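PDB 1Q5D: P450 epoxidase from Sorangium cellulosum, which belongs to the cytochrome P450 family of haem-thiolate proteins and carries a protoporphyrin IX haem in the interior of its mainly helical fold. Local coordinates for residues 53-56 against 57-61; 145-148 against 149-153. All coordinates share one frame; numbering follows the deposited sequence.

Contact 1: residues 53-56 against 57-61; sequences TRYH and DVSAV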
loop_
_atom_site.group_PDB
_atom_site.type_symbol
_atom_site.label_atom_id
_atom_site.label_comp_id
_atom_site.label_asym_id
_atom_site.label_seq_id
_atom_site.Cartn_x
_atom_site.Cartn_y
_atom_site.Cartn_z
ATOM N N THR A 53 -15.063 -0.108 -13.160
ATOM C CA THR A 53 -15.621 0.762 -12.134
ATOM C C THR A 53 -16.495 0.098 -11.065
ATOM O O THR A 53 -16.799 0.734 -10.073
ATOM C CB THR A 53 -16.476 1.853 -12.779
ATOM O OG1 THR A 53 -17.489 1.233 -13.594
ATOM C CG2 THR A 53 -15.654 2.695 -13.763
ATOM N N ARG A 54 -16.936 -1.137 -11.278
ATOM C CA ARG A 54 -17.925 -1.721 -10.372
ATOM C C ARG A 54 -17.397 -2.906 -9.552
ATOM O O ARG A 54 -16.584 -3.692 -10.026
ATOM C CB ARG A 54 -19.189 -2.108 -11.148
ATOM C CG ARG A 54 -19.905 -0.893 -11.743
ATOM C CD ARG A 54 -20.962 -1.223 -12.810
ATOM N NE ARG A 54 -21.462 0.001 -13.435
ATOM C CZ ARG A 54 -22.355 0.030 -14.418
ATOM N NH1 ARG A 54 -22.846 -1.109 -14.906
ATOM N NH2 ARG A 54 -22.743 1.198 -14.918
ATOM N N TYR A 55 -17.856 -3.013 -8.311
ATOM C CA TYR A 55 -17.355 -4.062 -7.419
ATOM C C TYR A 55 -17.278 -5.452 -8.054
ATOM O O TYR A 55 -16.222 -6.083 -8.064
ATOM C CB TYR A 55 -18.173 -4.130 -6.127
ATOM C CG TYR A 55 -17.588 -5.115 -5.144
ATOM C CD1 TYR A 55 -16.751 -4.682 -4.116
ATOM C CD2 TYR A 55 -17.856 -6.489 -5.250
ATOM C CE1 TYR A 55 -16.208 -5.583 -3.206
ATOM C CE2 TYR A 55 -17.310 -7.402 -4.342
ATOM C CZ TYR A 55 -16.496 -6.940 -3.321
ATOM O OH TYR A 55 -15.938 -7.828 -2.417
ATOM N N HIS A 56 -18.387 -5.940 -8.600
ATOM C CA HIS A 56 -18.416 -7.339 -9.042
ATOM C C HIS A 56 -17.465 -7.632 -10.187
ATOM O O HIS A 56 -16.878 -8.715 -10.250
ATOM C CB HIS A 56 -19.838 -7.803 -9.353
ATOM C CG HIS A 56 -20.626 -8.132 -8.122
ATOM N ND1 HIS A 56 -21.630 -7.319 -7.638
ATOM C CD2 HIS A 56 -20.523 -9.164 -7.250
ATOM C CE1 HIS A 56 -22.125 -7.846 -6.532
ATOM N NE2 HIS A 56 -21.471 -8.965 -6.274
ATOM N N ASP A 57 -17.301 -6.664 -11.085
ATOM C CA ASP A 57 -16.362 -6.825 -12.185
ATOM C C ASP A 57 -14.923 -6.745 -11.671
ATOM O O ASP A 57 -14.067 -7.539 -12.056
ATOM C CB ASP A 57 -16.615 -5.767 -13.264
ATOM C CG ASP A 57 -18.063 -5.739 -13.717
ATOM O OD1 ASP A 57 -18.560 -6.807 -14.122
ATOM O OD2 ASP A 57 -18.784 -4.718 -13.680
ATOM N N VAL A 58 -14.660 -5.775 -10.804
ATOM C CA VAL A 58 -13.348 -5.652 -10.167
ATOM C C VAL A 58 -12.979 -6.924 -9.382
ATOM O O VAL A 58 -11.901 -7.505 -9.562
ATOM C CB VAL A 58 -13.320 -4.432 -9.236
ATOM C CG1 VAL A 58 -12.118 -4.478 -8.328
ATOM C CG2 VAL A 58 -13.321 -3.143 -10.055
ATOM N N SER A 59 -13.883 -7.355 -8.518
ATOM C CA SER A 59 -13.640 -8.543 -7.721
ATOM C C SER A 59 -13.422 -9.768 -8.600
ATOM O O SER A 59 -12.543 -10.577 -8.333
ATOM C CB SER A 59 -14.792 -8.779 -6.747
ATOM O OG SER A 59 -14.673 -10.060 -6.166
ATOM N N ALA A 60 -14.210 -9.894 -9.662
ATOM C CA ALA A 60 -14.101 -11.050 -10.554
ATOM C C ALA A 60 -12.727 -11.144 -11.200
ATOM O O ALA A 60 -12.127 -12.216 -11.250
ATOM C CB ALA A 60 -15.191 -11.011 -11.615
ATOM N N VAL A 61 -12.219 -10.008 -11.674
ATOM C CA VAL A 61 -10.922 -9.964 -12.342
ATOM C C VAL A 61 -9.774 -10.429 -11.433
ATOM O O VAL A 61 -8.836 -11.080 -11.892
ATOM C CB VAL A 61 -10.630 -8.559 -12.912
ATOM C CG1 VAL A 61 -9.167 -8.413 -13.290
ATOM C CG2 VAL A 61 -11.518 -8.299 -14.121
HETATM O O HOH W 1 -16.906 -2.719 -13.796
HETATM O O HOH W 2 -14.939 -10.090 -3.574
#
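D57 turns its carboxylate back over the start of helix 55-62, where OD2 comes within 3.7 Å of R54 CB. Its CG lies beside its own backbone N (chi1 -53°), which aims the group at the preceding turn. A water completes the link: it donates to D57 OD2 at 2.7 Å and accepts from R54 N at 3.0 Å. R54 occupies the N-cap and D57 the third helical position, so the water ties an N3 carboxylate to the N-cap N-H. The guanidinium of R54 leads off, and its NE bonds to R36 O.

H56 sends its ring outward, with Y55 CD2 over the ring centre, 4.2 Å above its plane. The H56 carbonyl accepts A60 N at 3.0 Å. The A60 N-H...O angle is 148°, against 172° for V58 N to R54 O.

The Y55 ring meets S59 obliquely, CE2 lying 3.7 Å from S59 CB. A second water donates to Y55 OH and sits 2.6 Å from S59 OG, while the phenol also bonds to A354 O. Chemically, the water-relayed N-H and the amino end of the helix would both be expected to favour a charged D57 carboxylate.

Contact 2: residues 145-148 against 149-153; sequences VVRD and YAEGI
E151 starts its path against the backbone of V146, with CB 3.1 Å from V146 O. That same oxygen accepts E151 N at 2.8 Å, and a weak bond from Y149 N also ends on it. From CB, the chain leaves with CG opposite the backbone N (chi1 -165°) and stays extended through CG (chi2 171°), which carries the carboxylate back along the preceding turn to R147. There CD lies 4.2 Å from R147 CA. The branches then divide: OE1 lies 3.9 Å from R147 CA and 4.1 Å from V146 CG1, whereas OE2 has a long, weak ion pair with R173. The guanidinium of R147 turns instead to its neighbour, NH1 meeting D148 OD1 at 2.8 Å.

On another side of the turn, A150 N donates to V145 O at 2.7 Å, tilted 24° from the carbonyl plane. Y149 CB rests 3.3 Å from that oxygen, and the ring takes I153 CD1 over one face, while its OH bonds to A378 O.

Both strong backbone bonds join residues five apart, the signature of a pi-type turn. It lies in the short helix 146-150, which packs against helices 123-137, 257-272 and 368-385; by topology this matches the start of helix E in the helical core of the cytochrome P450 fold.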
loop_
_atom_site.group_PDB
_atom_site.type_symbol
_atom_site.label_atom_id
_atom_site.label_comp_id
_atom_site.label_asym_id
_atom_site.label_seq_id
_atom_site.Cartn_x
_atom_site.Cartn_y
_atom_site.Cartn_z
ATOM N N VAL A 145 0.495 15.094 11.545
ATOM C CA VAL A 145 0.266 13.652 11.675
ATOM C C VAL A 145 1.002 12.847 10.607
ATOM O O VAL A 145 1.331 11.668 10.803
ATOM C CB VAL A 145 -1.235 13.340 11.701
ATOM C CG1 VAL A 145 -1.495 11.821 11.676
ATOM C CG2 VAL A 145 -1.861 13.977 12.953
ATOM N N VAL A 146 1.285 13.488 9.480
ATOM C CA VAL A 146 2.136 12.851 8.500
ATOM C C VAL A 146 3.604 12.949 8.903
ATOM O O VAL A 146 4.192 11.956 9.326
ATOM C CB VAL A 146 1.909 13.392 7.066
ATOM C CG1 VAL A 146 2.897 12.742 6.097
ATOM C CG2 VAL A 146 0.480 13.110 6.620
ATOM N N ARG A 147 4.191 14.141 8.783
ATOM C CA ARG A 147 5.642 14.291 8.937
ATOM C C ARG A 147 6.176 13.980 10.346
ATOM O O ARG A 147 7.283 13.469 10.489
ATOM C CB ARG A 147 6.104 15.692 8.480
ATOM C CG ARG A 147 7.584 15.991 8.783
ATOM C CD ARG A 147 8.043 17.442 8.543
ATOM N NE ARG A 147 6.947 18.415 8.575
ATOM C CZ ARG A 147 6.524 19.050 9.667
ATOM N NH1 ARG A 147 7.089 18.821 10.850
ATOM N NH2 ARG A 147 5.525 19.916 9.578
ATOM N N ASP A 148 5.395 14.286 11.377
ATOM C CA ASP A 148 5.846 14.101 12.750
ATOM C C ASP A 148 5.443 12.744 13.353
ATOM O O ASP A 148 5.824 12.417 14.485
ATOM C CB ASP A 148 5.285 15.215 13.633
ATOM C CG ASP A 148 5.656 16.592 13.142
ATOM O OD1 ASP A 148 6.804 16.776 12.699
ATOM O OD2 ASP A 148 4.858 17.555 13.176
ATOM N N TYR A 149 4.667 11.960 12.615
ATOM C CA TYR A 149 4.077 10.763 13.218
ATOM C C TYR A 149 4.018 9.596 12.266
ATOM O O TYR A 149 4.823 8.677 12.367
ATOM C CB TYR A 149 2.682 11.082 13.744
ATOM C CG TYR A 149 2.113 10.055 14.707
ATOM C CD1 TYR A 149 2.821 9.665 15.844
ATOM C CD2 TYR A 149 0.861 9.494 14.486
ATOM C CE1 TYR A 149 2.300 8.742 16.737
ATOM C CE2 TYR A 149 0.318 8.568 15.381
ATOM C CZ TYR A 149 1.046 8.195 16.500
ATOM O OH TYR A 149 0.527 7.283 17.388
ATOM N N ALA A 150 3.063 9.632 11.339
ATOM C CA ALA A 150 2.831 8.503 10.453
ATOM C C ALA A 150 4.076 8.151 9.649
ATOM O O ALA A 150 4.382 6.979 9.429
ATOM C CB ALA A 150 1.612 8.772 9.510
ATOM N N GLU A 151 4.796 9.177 9.203
ATOM C CA GLU A 151 5.962 8.972 8.351
ATOM C C GLU A 151 7.052 8.149 9.035
ATOM O O GLU A 151 7.817 7.440 8.383
ATOM C CB GLU A 151 6.531 10.337 7.982
ATOM C CG GLU A 151 7.517 10.358 6.838
ATOM C CD GLU A 151 7.827 11.789 6.432
ATOM O OE1 GLU A 151 6.983 12.397 5.750
ATOM O OE2 GLU A 151 8.892 12.305 6.832
ATOM N N GLY A 152 7.138 8.249 10.357
ATOM C CA GLY A 152 8.231 7.592 11.051
ATOM C C GLY A 152 7.901 6.226 11.629
ATOM O O GLY A 152 8.711 5.661 12.375
ATOM N N ILE A 153 6.730 5.685 11.300
ATOM C CA ILE A 153 6.317 4.405 11.893
ATOM C C ILE A 153 6.551 3.168 11.022
ATOM O O ILE A 153 7.199 2.212 11.449
ATOM C CB ILE A 153 4.849 4.479 12.402
ATOM C CG1 ILE A 153 4.742 5.520 13.520
ATOM C CG2 ILE A 153 4.383 3.106 12.897
ATOM C CD1 ILE A 153 3.324 5.842 13.925
#

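Contacts 1 and 2 lie on opposite sides of the chain's centre, their own centres 33 Å apart and their nearest atoms about 26 Å apart, so neither touches the other. The haem is about equally distant from both: the V58 side chain of contact 1 is about 10 Å from it, and the A150 side chain of contact 2 about 11 Å. V58 is also about 11 Å from the bound EPB. At these separations neither V58 nor A150 touches the ligand concerned. V58 packs on L52 and L328 of the five-stranded sheet, whereas A150 packs on I260 and I263 of helix 257-272, placing 53-61 beside the sheet and 145-153 in the helical part.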